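PDB 6BSN: bifunctional protein PutA, which probably oxidises proline to glutamate in two steps, coupling an FAD-dependent proline dehydrogenase to an NAD-dependent aldehyde dehydrogenase within one polypeptide. Local coordinates for residues A[192-197]-A[444-449]; A[361-366]-A[503-508]; A[875-880]-A[891-896]. The protein carries 1 engineered substitution. All coordinates share one frame; numbering follows the deposited sequence.

Contact 1: residues A[192-197]-A[444-449]; sequences YSFDML and APVGSH
Four backbone hydrogen bonds join the parallel strands: Ser193 O accepts from Ala444 N, Ala444 O from Asp195 N, Asp195 O from Val446 N, and Val446 O from Leu197 N at 2.7 Å. Val446 places CG2 over one face of the Phe194 ring, 4.1 Å from its centroid and offset toward the rim, a CH-pi contact. With CG1 anti to the backbone N (chi1 -179°), the other methyl is the one turned to that ring. Tyr192 brings CD2 to within 3.4 Å of Ala444 CB. The two Leu197 methyls part, CD2 lying 3.8 Å from Pro445 CB and CD1 3.8 Å from Ser448 O. Cutting Leu197 back to an alanine is likely to leave Pro445 CB and Ser448 O without their methyl partners and open a gap beside Gly447. Farther out, Phe194 and Met196 rest on helix 204-223, while Tyr455 OH bonds Asp195 OD2. Strands 193-196 and 440-448 are the first and last of the eight in the proline dehydrogenase barrel, so main-chain bonds close the cylinder while apolar side chains pack along the seam, and the nearest atoms of the Asp195 side chain and the cofactor are about 6 Å apart.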
loop_
_atom_site.group_PDB
_atom_site.type_symbol
_atom_site.label_atom_id
_atom_site.label_comp_id
_atom_site.label_asym_id
_atom_site.label_seq_id
_atom_site.Cartn_x
_atom_site.Cartn_y
_atom_site.Cartn_z
ATOM N N TYR A 192 47.692 -37.187 -9.524
ATOM C CA TYR A 192 47.118 -35.863 -9.343
ATOM C C TYR A 192 48.227 -34.834 -9.193
ATOM O O TYR A 192 49.346 -35.149 -8.777
ATOM C CB TYR A 192 46.170 -35.830 -8.133
ATOM C CG TYR A 192 46.827 -36.239 -6.844
ATOM C CD1 TYR A 192 46.725 -37.544 -6.369
ATOM C CD2 TYR A 192 47.575 -35.328 -6.106
ATOM C CE1 TYR A 192 47.334 -37.925 -5.189
ATOM C CE2 TYR A 192 48.186 -35.696 -4.924
ATOM C CZ TYR A 192 48.067 -36.997 -4.465
ATOM O OH TYR A 192 48.684 -37.363 -3.284
ATOM N N SER A 193 47.896 -33.597 -9.535
ATOM C CA SER A 193 48.805 -32.482 -9.360
ATOM C C SER A 193 48.585 -31.873 -7.979
ATOM O O SER A 193 47.556 -32.101 -7.332
ATOM C CB SER A 193 48.568 -31.442 -10.462
ATOM O OG SER A 193 48.828 -31.993 -11.736
ATOM N N PHE A 194 49.567 -31.097 -7.524
ATOM C CA PHE A 194 49.575 -30.570 -6.163
ATOM C C PHE A 194 49.123 -29.112 -6.190
ATOM O O PHE A 194 49.786 -28.257 -6.788
ATOM C CB PHE A 194 50.960 -30.672 -5.506
ATOM C CG PHE A 194 51.450 -32.090 -5.234
ATOM C CD1 PHE A 194 50.724 -33.218 -5.615
ATOM C CD2 PHE A 194 52.665 -32.282 -4.580
ATOM C CE1 PHE A 194 51.214 -34.517 -5.370
ATOM C CE2 PHE A 194 53.170 -33.583 -4.334
ATOM C CZ PHE A 194 52.437 -34.698 -4.714
ATOM N N ASP A 195 48.010 -28.833 -5.533
ATOM C CA ASP A 195 47.558 -27.469 -5.262
ATOM C C ASP A 195 48.096 -27.188 -3.865
ATOM O O ASP A 195 47.564 -27.702 -2.873
ATOM C CB ASP A 195 46.035 -27.382 -5.326
ATOM C CG ASP A 195 45.485 -26.014 -4.912
ATOM O OD1 ASP A 195 46.222 -24.994 -4.967
ATOM O OD2 ASP A 195 44.302 -25.976 -4.497
ATOM N N MET A 196 49.221 -26.482 -3.784
ATOM C CA MET A 196 49.887 -26.378 -2.492
ATOM C C MET A 196 49.099 -25.469 -1.557
ATOM O O MET A 196 48.764 -24.336 -1.907
ATOM C CB MET A 196 51.316 -25.875 -2.655
ATOM C CG MET A 196 52.167 -26.751 -3.569
ATOM S SD MET A 196 52.343 -28.451 -2.981
ATOM C CE MET A 196 53.116 -28.173 -1.373
ATOM N N LEU A 197 48.816 -25.963 -0.360
ATOM C CA LEU A 197 48.312 -25.068 0.664
ATOM C C LEU A 197 49.370 -24.013 0.943
ATOM O O LEU A 197 50.576 -24.285 0.906
ATOM C CB LEU A 197 48.035 -25.820 1.959
ATOM C CG LEU A 197 47.050 -26.970 1.994
ATOM C CD1 LEU A 197 46.779 -27.292 3.462
ATOM C CD2 LEU A 197 45.793 -26.634 1.227
ATOM N N ALA A 444 45.137 -32.149 -6.020
ATOM C CA ALA A 444 44.816 -32.368 -4.619
ATOM C C ALA A 444 45.439 -31.268 -3.761
ATOM O O ALA A 444 46.568 -30.841 -4.041
ATOM C CB ALA A 444 45.331 -33.748 -4.153
ATOM N N PRO A 445 44.748 -30.782 -2.724
ATOM C CA PRO A 445 45.393 -29.861 -1.779
ATOM C C PRO A 445 46.455 -30.597 -0.979
ATOM O O PRO A 445 46.204 -31.688 -0.459
ATOM C CB PRO A 445 44.238 -29.400 -0.878
ATOM C CG PRO A 445 42.997 -29.879 -1.541
ATOM C CD PRO A 445 43.363 -31.061 -2.330
ATOM N N VAL A 446 47.646 -30.011 -0.905
ATOM C CA VAL A 446 48.780 -30.626 -0.221
ATOM C C VAL A 446 49.420 -29.569 0.662
ATOM O O VAL A 446 49.679 -28.457 0.193
ATOM C CB VAL A 446 49.818 -31.208 -1.210
ATOM C CG1 VAL A 446 50.982 -31.873 -0.461
ATOM C CG2 VAL A 446 49.188 -32.221 -2.160
ATOM N N GLY A 447 49.618 -29.889 1.941
ATOM C CA GLY A 447 50.322 -28.981 2.823
ATOM C C GLY A 447 50.190 -29.366 4.286
ATOM O O GLY A 447 49.618 -30.396 4.638
ATOM N N SER A 448 50.668 -28.473 5.137
ATOM C CA SER A 448 50.652 -28.739 6.568
ATOM C C SER A 448 49.410 -28.154 7.269
ATOM O O SER A 448 48.719 -27.262 6.762
ATOM C CB SER A 448 51.928 -28.195 7.206
ATOM O OG SER A 448 51.988 -26.802 6.989
ATOM N N HIS A 449 49.142 -28.689 8.464
ATOM C CA HIS A 449 47.974 -28.303 9.252
ATOM C C HIS A 449 47.920 -26.794 9.510
ATOM O O HIS A 449 46.831 -26.204 9.561
ATOM C CB HIS A 449 47.978 -29.047 10.591
ATOM C CG HIS A 449 47.752 -30.526 10.477
ATOM N ND1 HIS A 449 48.431 -31.441 11.256
ATOM C CD2 HIS A 449 46.917 -31.247 9.687
ATOM C CE1 HIS A 449 48.036 -32.663 10.941
ATOM N NE2 HIS A 449 47.113 -32.574 9.999
HETATM O O HOH W 1 51.521 -25.997 3.600
#

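Contact 2: residues A[361-366]-A[503-508]; sequences DGYPVF and PLPCDL. With FDA (dihydroflavine-adenine dinucleotide), chain C.
On the adenine side of the flavin site, the loop between helices 348-357 and 369-385 meets residues 503-508 through Tyr363, whose hydroxyl reaches the carbonyl of Pro503. Tyr363 OH donates to Pro503 O at 2.4 Å, so short that the exact length is doubtful. The acceptor lies at the edge of the phenol ring and in its plane. The torsion that sets CG anti to the carbonyl carbon (chi1 -59°) starts the ring on its path across to Pro503. Gln356 NE2, from the preceding helix, also hydrogen-bonds this hydroxyl, giving the buried phenol oxygen a second partner. The Pro505 and Tyr363 side chains cross obliquely, Pro505 CD 3.7 Å from Tyr363 CZ, and Leu504 CD2 makes a looser contact with Tyr363 CE1 at 4.3 Å. Residues 361-366 belong to the connection between strands 338-343 and 390-395 of the proline dehydrogenase barrel. Residues 503-508 hold a short 3-10 turn at Pro505 and Cys506, with bonds from Asp507 N to Leu504 O at 2.7 Å and Leu508 N to Pro505 O at 3.1 Å. Beyond the turn, Leu508 packs on Gly637 of the second subunit. Three residues beyond Tyr363, Phe366 O comes 3.1 Å from C2A of the cofactor's adenine and accepts a hydrogen bond from Trp348 NE1, while the Phe366 ring rests against helices 18-28 and 369-385.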
loop_
_atom_site.group_PDB
_atom_site.type_symbol
_atom_site.label_atom_id
_atom_site.label_comp_id
_atom_site.label_asym_id
_atom_site.label_seq_id
_atom_site.Cartn_x
_atom_site.Cartn_y
_atom_site.Cartn_z
ATOM N N ASP A 361 35.484 3.679 -7.317
ATOM C CA ASP A 361 34.440 4.122 -8.238
ATOM C C ASP A 361 33.765 2.965 -8.995
ATOM O O ASP A 361 33.045 3.208 -9.969
ATOM C CB ASP A 361 35.005 5.158 -9.216
ATOM C CG ASP A 361 36.178 4.633 -10.021
ATOM O OD1 ASP A 361 36.183 3.439 -10.396
ATOM O OD2 ASP A 361 37.116 5.425 -10.269
ATOM N N GLY A 362 33.947 1.732 -8.546
ATOM C CA GLY A 362 33.345 0.585 -9.201
ATOM C C GLY A 362 34.022 -0.672 -8.702
ATOM O O GLY A 362 34.996 -0.622 -7.944
ATOM N N TYR A 363 33.494 -1.809 -9.145
ATOM C CA TYR A 363 34.035 -3.110 -8.767
ATOM C C TYR A 363 34.935 -3.673 -9.865
ATOM O O TYR A 363 34.584 -3.612 -11.048
ATOM C CB TYR A 363 32.913 -4.107 -8.491
ATOM C CG TYR A 363 31.995 -3.647 -7.393
ATOM C CD1 TYR A 363 30.767 -3.047 -7.697
ATOM C CD2 TYR A 363 32.367 -3.768 -6.055
ATOM C CE1 TYR A 363 29.914 -2.607 -6.687
ATOM C CE2 TYR A 363 31.528 -3.333 -5.040
ATOM C CZ TYR A 363 30.299 -2.750 -5.362
ATOM O OH TYR A 363 29.460 -2.307 -4.366
ATOM N N PRO A 364 36.109 -4.212 -9.509
ATOM C CA PRO A 364 36.943 -4.887 -10.514
ATOM C C PRO A 364 36.335 -6.178 -11.033
ATOM O O PRO A 364 36.817 -6.711 -12.039
ATOM C CB PRO A 364 38.245 -5.166 -9.751
ATOM C CG PRO A 364 37.792 -5.358 -8.329
ATOM C CD PRO A 364 36.718 -4.274 -8.168
ATOM N N VAL A 365 35.315 -6.707 -10.373
ATOM C CA VAL A 365 34.685 -7.949 -10.787
ATOM C C VAL A 365 33.264 -7.670 -11.250
ATOM O O VAL A 365 32.653 -6.663 -10.892
ATOM C CB VAL A 365 34.685 -8.992 -9.653
ATOM C CG1 VAL A 365 36.081 -9.501 -9.407
ATOM C CG2 VAL A 365 34.093 -8.362 -8.381
ATOM N N PHE A 366 32.738 -8.581 -12.065
ATOM C CA PHE A 366 31.307 -8.571 -12.338
ATOM C C PHE A 366 30.543 -8.857 -11.052
ATOM O O PHE A 366 31.058 -9.499 -10.130
ATOM C CB PHE A 366 30.971 -9.597 -13.434
ATOM C CG PHE A 366 31.733 -9.349 -14.728
ATOM C CD1 PHE A 366 31.421 -8.252 -15.528
ATOM C CD2 PHE A 366 32.779 -10.173 -15.108
ATOM C CE1 PHE A 366 32.131 -8.001 -16.697
ATOM C CE2 PHE A 366 33.497 -9.922 -16.271
ATOM C CZ PHE A 366 33.181 -8.844 -17.064
ATOM N N PRO A 503 24.849 -1.833 -4.627
ATOM C CA PRO A 503 25.138 -0.449 -4.996
ATOM C C PRO A 503 26.613 -0.284 -5.297
ATOM O O PRO A 503 27.452 -1.055 -4.836
ATOM C CB PRO A 503 24.744 0.331 -3.740
ATOM C CG PRO A 503 25.083 -0.619 -2.642
ATOM C CD PRO A 503 24.691 -1.984 -3.170
ATOM N N LEU A 504 26.923 0.741 -6.084
ATOM C CA LEU A 504 28.303 1.166 -6.222
ATOM C C LEU A 504 28.800 1.711 -4.886
ATOM O O LEU A 504 28.011 2.233 -4.095
ATOM C CB LEU A 504 28.437 2.243 -7.293
ATOM C CG LEU A 504 28.087 1.872 -8.722
ATOM C CD1 LEU A 504 28.171 3.132 -9.611
ATOM C CD2 LEU A 504 29.032 0.766 -9.202
ATOM N N PRO A 505 30.105 1.599 -4.606
ATOM C CA PRO A 505 30.621 2.153 -3.341
ATOM C C PRO A 505 30.194 3.598 -3.091
ATOM O O PRO A 505 29.912 3.960 -1.947
ATOM C CB PRO A 505 32.143 2.018 -3.495
ATOM C CG PRO A 505 32.309 0.790 -4.385
ATOM C CD PRO A 505 31.141 0.851 -5.357
ATOM N N CYS A 506 30.124 4.435 -4.121
ATOM C CA CYS A 506 29.702 5.811 -3.879
ATOM C C CYS A 506 28.248 5.895 -3.427
ATOM O O CYS A 506 27.844 6.933 -2.904
ATOM C CB CYS A 506 29.904 6.669 -5.130
ATOM S SG CYS A 506 28.810 6.200 -6.509
ATOM N N ASP A 507 27.448 4.843 -3.628
ATOM C CA ASP A 507 26.047 4.829 -3.204
ATOM C C ASP A 507 25.817 4.053 -1.911
ATOM O O ASP A 507 24.662 3.813 -1.525
ATOM C CB ASP A 507 25.164 4.268 -4.311
ATOM C CG ASP A 507 25.125 5.173 -5.522
ATOM O OD1 ASP A 507 25.447 6.362 -5.355
ATOM O OD2 ASP A 507 24.784 4.698 -6.626
ATOM N N LEU A 508 26.891 3.703 -1.211
ATOM C CA LEU A 508 26.782 2.846 -0.044
ATOM C C LEU A 508 25.787 3.386 0.978
ATOM O O LEU A 508 25.096 2.605 1.641
ATOM C CB LEU A 508 28.167 2.695 0.574
ATOM C CG LEU A 508 28.399 1.488 1.458
ATOM C CD1 LEU A 508 28.098 0.211 0.688
ATOM C CD2 LEU A 508 29.824 1.544 1.952
HETATM P PA FDA C . 30.470 -22.060 -10.616
HETATM O O1A FDA C . 29.284 -22.461 -9.694
HETATM O O2A FDA C . 30.311 -22.056 -12.031
HETATM O O5B FDA C . 30.936 -20.654 -10.543
HETATM C C5B FDA C . 31.166 -20.073 -9.265
HETATM C C4B FDA C . 31.902 -18.745 -9.419
HETATM O O4B FDA C . 31.100 -17.749 -9.994
HETATM C C3B FDA C . 32.395 -18.119 -8.154
HETATM O O3B FDA C . 33.540 -18.726 -7.723
HETATM C C2B FDA C . 32.624 -16.723 -8.572
HETATM O O2B FDA C . 33.864 -16.592 -9.183
HETATM C C1B FDA C . 31.526 -16.500 -9.560
HETATM N N9A FDA C . 30.385 -15.780 -9.019
HETATM C C8A FDA C . 29.486 -16.187 -8.044
HETATM N N7A FDA C . 28.601 -15.222 -7.838
HETATM C C5A FDA C . 28.888 -14.142 -8.670
HETATM C C6A FDA C . 28.326 -12.898 -8.889
HETATM N N6A FDA C . 27.159 -12.487 -8.159
HETATM N N1A FDA C . 28.857 -12.063 -9.795
HETATM C C2A FDA C . 29.953 -12.399 -10.506
HETATM N N3A FDA C . 30.523 -13.619 -10.317
HETATM C C4A FDA C . 30.028 -14.486 -9.435
HETATM N N1 FDA C . 40.336 -19.215 -8.238
HETATM C C2 FDA C . 41.173 -18.057 -8.214
HETATM O O2 FDA C . 40.576 -16.855 -7.927
HETATM N N3 FDA C . 42.564 -18.167 -8.477
HETATM C C4 FDA C . 43.120 -19.430 -8.767
HETATM O O4 FDA C . 44.457 -19.569 -9.033
HETATM C C4X FDA C . 42.242 -20.633 -8.800
HETATM N N5 FDA C . 42.809 -21.927 -9.054
HETATM C C5X FDA C . 41.898 -23.040 -9.276
HETATM C C6 FDA C . 42.461 -24.349 -9.742
HETATM C C7 FDA C . 41.555 -25.407 -10.024
HETATM C C7M FDA C . 42.104 -26.726 -10.494
HETATM C C8 FDA C . 40.139 -25.227 -9.865
HETATM C C8M FDA C . 39.151 -26.331 -10.157
HETATM C C9 FDA C . 39.622 -23.991 -9.423
HETATM C C9A FDA C . 40.552 -22.878 -9.125
HETATM N N10 FDA C . 40.026 -21.639 -8.587
HETATM C C10 FDA C . 40.904 -20.507 -8.543
HETATM C "C1'" FDA C . 38.654 -21.509 -8.064
HETATM C "C2'" FDA C . 37.725 -20.935 -9.120
HETATM O "O2'" FDA C . 38.061 -19.621 -9.391
HETATM C "C3'" FDA C . 36.276 -21.003 -8.668
HETATM O "O3'" FDA C . 36.204 -20.302 -7.497
HETATM C "C4'" FDA C . 35.697 -22.393 -8.395
HETATM O "O4'" FDA C . 36.325 -23.355 -9.175
HETATM C "C5'" FDA C . 34.203 -22.434 -8.693
HETATM O "O5'" FDA C . 33.937 -21.991 -10.010
HETATM P P FDA C . 33.174 -22.877 -11.115
HETATM O O1P FDA C . 33.434 -22.590 -12.628
HETATM O O2P FDA C . 33.530 -24.312 -10.589
HETATM O O3P FDA C . 31.677 -22.921 -10.451
#

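Contact 3: residues A[875-880]-A[891-896]; sequences FELTEA and ILHVVR
Glu876 and Arg896 make the charged part of the contact, a side-on, two-pronged salt bridge. Arg896 NE donates to Glu876 OE1 at 2.7 Å and NH1 to OE2 at 3.0 Å, both nearly straight; the carboxylate and guanidinium planes are 16° apart. Glu876 sets CG anti to its own N (chi1 174°) and runs out extended, whereas Arg896 bends at chi3 to meet it. A water donates to Glu876 OE1 and Leu877 O and accepts from Arg896 N. The main-chain bonds are those of a parallel strand pair: Phe875 N to Leu892 O, Val894 N to Phe875 O at 2.8 Å, and Leu877 N to Val894 O. The remaining contacts are carbon to carbon. Phe875 and Ile891 lie side by side, Ile891 CG2 at the ring edge 4.0 Å from Phe875 CD1, and Leu877 packs CD1 on His893 CB at 3.8 Å and CB near Val895 CG2. Both strands belong to a seven-stranded mixed sheet of the aldehyde dehydrogenase half, between helices 839-855 and 804-819. Since His859 also bonds Glu876 OE2 and Asp808 pairs with Arg896 NH2, the bridge sits in a wider polar network that probably fixes the orientation of both groups.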
loop_
_atom_site.group_PDB
_atom_site.type_symbol
_atom_site.label_atom_id
_atom_site.label_comp_id
_atom_site.label_asym_id
_atom_site.label_seq_id
_atom_site.Cartn_x
_atom_site.Cartn_y
_atom_site.Cartn_z
ATOM N N PHE A 875 55.943 -6.488 24.111
ATOM C CA PHE A 875 56.318 -6.960 25.433
ATOM C C PHE A 875 55.265 -7.935 25.932
ATOM O O PHE A 875 54.071 -7.773 25.670
ATOM C CB PHE A 875 56.442 -5.798 26.443
ATOM C CG PHE A 875 57.587 -4.869 26.171
ATOM C CD1 PHE A 875 57.385 -3.687 25.480
ATOM C CD2 PHE A 875 58.866 -5.170 26.628
ATOM C CE1 PHE A 875 58.445 -2.823 25.233
ATOM C CE2 PHE A 875 59.929 -4.324 26.373
ATOM C CZ PHE A 875 59.721 -3.142 25.682
ATOM N N GLU A 876 55.705 -8.943 26.670
ATOM C CA GLU A 876 54.791 -9.877 27.307
ATOM C C GLU A 876 54.813 -9.619 28.803
ATOM O O GLU A 876 55.883 -9.492 29.405
ATOM C CB GLU A 876 55.135 -11.348 27.014
ATOM C CG GLU A 876 54.239 -12.311 27.817
ATOM C CD GLU A 876 54.358 -13.778 27.395
ATOM O OE1 GLU A 876 53.645 -14.621 27.992
ATOM O OE2 GLU A 876 55.165 -14.088 26.489
ATOM N N LEU A 877 53.639 -9.523 29.387
ATOM C CA LEU A 877 53.521 -9.273 30.804
ATOM C C LEU A 877 53.123 -10.550 31.520
ATOM O O LEU A 877 52.509 -11.450 30.946
ATOM C CB LEU A 877 52.478 -8.186 31.067
ATOM C CG LEU A 877 52.534 -6.949 30.178
ATOM C CD1 LEU A 877 51.214 -6.153 30.267
ATOM C CD2 LEU A 877 53.723 -6.085 30.549
ATOM N N THR A 878 53.463 -10.603 32.801
ATOM C CA THR A 878 52.971 -11.677 33.648
ATOM C C THR A 878 51.486 -11.511 33.912
ATOM O O THR A 878 50.734 -12.486 33.893
ATOM C CB THR A 878 53.735 -11.678 34.974
ATOM O OG1 THR A 878 55.100 -12.039 34.745
ATOM C CG2 THR A 878 53.099 -12.630 35.973
ATOM N N GLU A 879 51.047 -10.273 34.153
ATOM C CA GLU A 879 49.646 -9.957 34.376
ATOM C C GLU A 879 49.321 -8.591 33.776
ATOM O O GLU A 879 50.192 -7.720 33.665
ATOM C CB GLU A 879 49.319 -9.998 35.872
ATOM C CG GLU A 879 50.401 -9.370 36.723
ATOM C CD GLU A 879 50.211 -9.630 38.199
ATOM O OE1 GLU A 879 51.043 -9.139 38.992
ATOM O OE2 GLU A 879 49.230 -10.316 38.564
ATOM N N ALA A 880 48.054 -8.424 33.371
ATOM C CA ALA A 880 47.613 -7.169 32.761
ATOM C C ALA A 880 47.922 -5.965 33.647
ATOM O O ALA A 880 48.307 -4.900 33.147
ATOM C CB ALA A 880 46.116 -7.228 32.451
ATOM N N ILE A 891 53.502 0.231 20.680
ATOM C CA ILE A 891 54.021 -0.598 21.763
ATOM C C ILE A 891 52.897 -1.541 22.189
ATOM O O ILE A 891 51.951 -1.133 22.871
ATOM C CB ILE A 891 54.534 0.235 22.945
ATOM C CG1 ILE A 891 55.620 1.208 22.484
ATOM C CG2 ILE A 891 55.121 -0.679 24.033
ATOM C CD1 ILE A 891 55.988 2.245 23.545
ATOM N N LEU A 892 52.998 -2.801 21.784
ATOM C CA LEU A 892 52.008 -3.816 22.113
ATOM C C LEU A 892 52.417 -4.561 23.378
ATOM O O LEU A 892 53.592 -4.881 23.567
ATOM C CB LEU A 892 51.874 -4.811 20.955
ATOM C CG LEU A 892 51.037 -6.053 21.187
ATOM C CD1 LEU A 892 49.578 -5.650 21.344
ATOM C CD2 LEU A 892 51.227 -7.027 20.029
ATOM N N HIS A 893 51.442 -4.851 24.231
ATOM C CA HIS A 893 51.642 -5.686 25.403
ATOM C C HIS A 893 50.781 -6.937 25.265
ATOM O O HIS A 893 49.644 -6.860 24.797
ATOM C CB HIS A 893 51.303 -4.914 26.694
ATOM C CG HIS A 893 52.017 -3.600 26.819
ATOM N ND1 HIS A 893 51.611 -2.463 26.150
ATOM C CD2 HIS A 893 53.125 -3.249 27.517
ATOM C CE1 HIS A 893 52.430 -1.467 26.445
ATOM N NE2 HIS A 893 53.357 -1.918 27.268
ATOM N N VAL A 894 51.324 -8.095 25.668
ATOM C CA VAL A 894 50.667 -9.384 25.453
ATOM C C VAL A 894 50.640 -10.168 26.758
ATOM O O VAL A 894 51.662 -10.291 27.440
ATOM C CB VAL A 894 51.374 -10.198 24.350
ATOM C CG1 VAL A 894 50.610 -11.484 24.060
ATOM C CG2 VAL A 894 51.552 -9.338 23.087
ATOM N N VAL A 895 49.475 -10.703 27.100
ATOM C CA VAL A 895 49.300 -11.600 28.238
ATOM C C VAL A 895 48.737 -12.913 27.706
ATOM O O VAL A 895 47.728 -12.911 26.988
ATOM C CB VAL A 895 48.354 -10.995 29.299
ATOM C CG1 VAL A 895 48.006 -12.024 30.384
ATOM C CG2 VAL A 895 48.934 -9.710 29.890
ATOM N N ARG A 896 49.374 -14.030 28.051
ATOM C CA ARG A 896 48.802 -15.327 27.716
ATOM C C ARG A 896 48.002 -15.845 28.909
ATOM O O ARG A 896 48.311 -15.540 30.062
ATOM C CB ARG A 896 49.885 -16.333 27.278
ATOM C CG ARG A 896 50.876 -16.809 28.310
ATOM C CD ARG A 896 51.892 -17.785 27.666
ATOM N NE ARG A 896 52.984 -17.070 27.000
ATOM C CZ ARG A 896 53.694 -17.547 25.988
ATOM N NH1 ARG A 896 54.663 -16.813 25.459
ATOM N NH2 ARG A 896 53.439 -18.759 25.508
HETATM O O HOH W 2 51.903 -13.774 29.778
#

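How the contacts relate
Contact 1 and the 361-366 side of contact 2 belong to the proline dehydrogenase barrel, contact 3 to the aldehyde dehydrogenase half. Along the chain the segments of contacts 1 and 2 alternate, 192-197, 361-366, 444-449 and 503-508; contact 3 follows them. Contact 1 joins strands 193-196 and 440-448, contact 2 brings a barrel loop to a later segment, and contact 3 pairs strands 873-876 and 891-897 of a separate sheet. Centres lie about 35 Å apart for contacts 1 and 2, about 37 Å for 1 and 3 and about 41 Å for 2 and 3; none touch. Contact 1 lies near the flavin ring and contact 2 touches the adenine; contact 3 lies in the other catalytic unit.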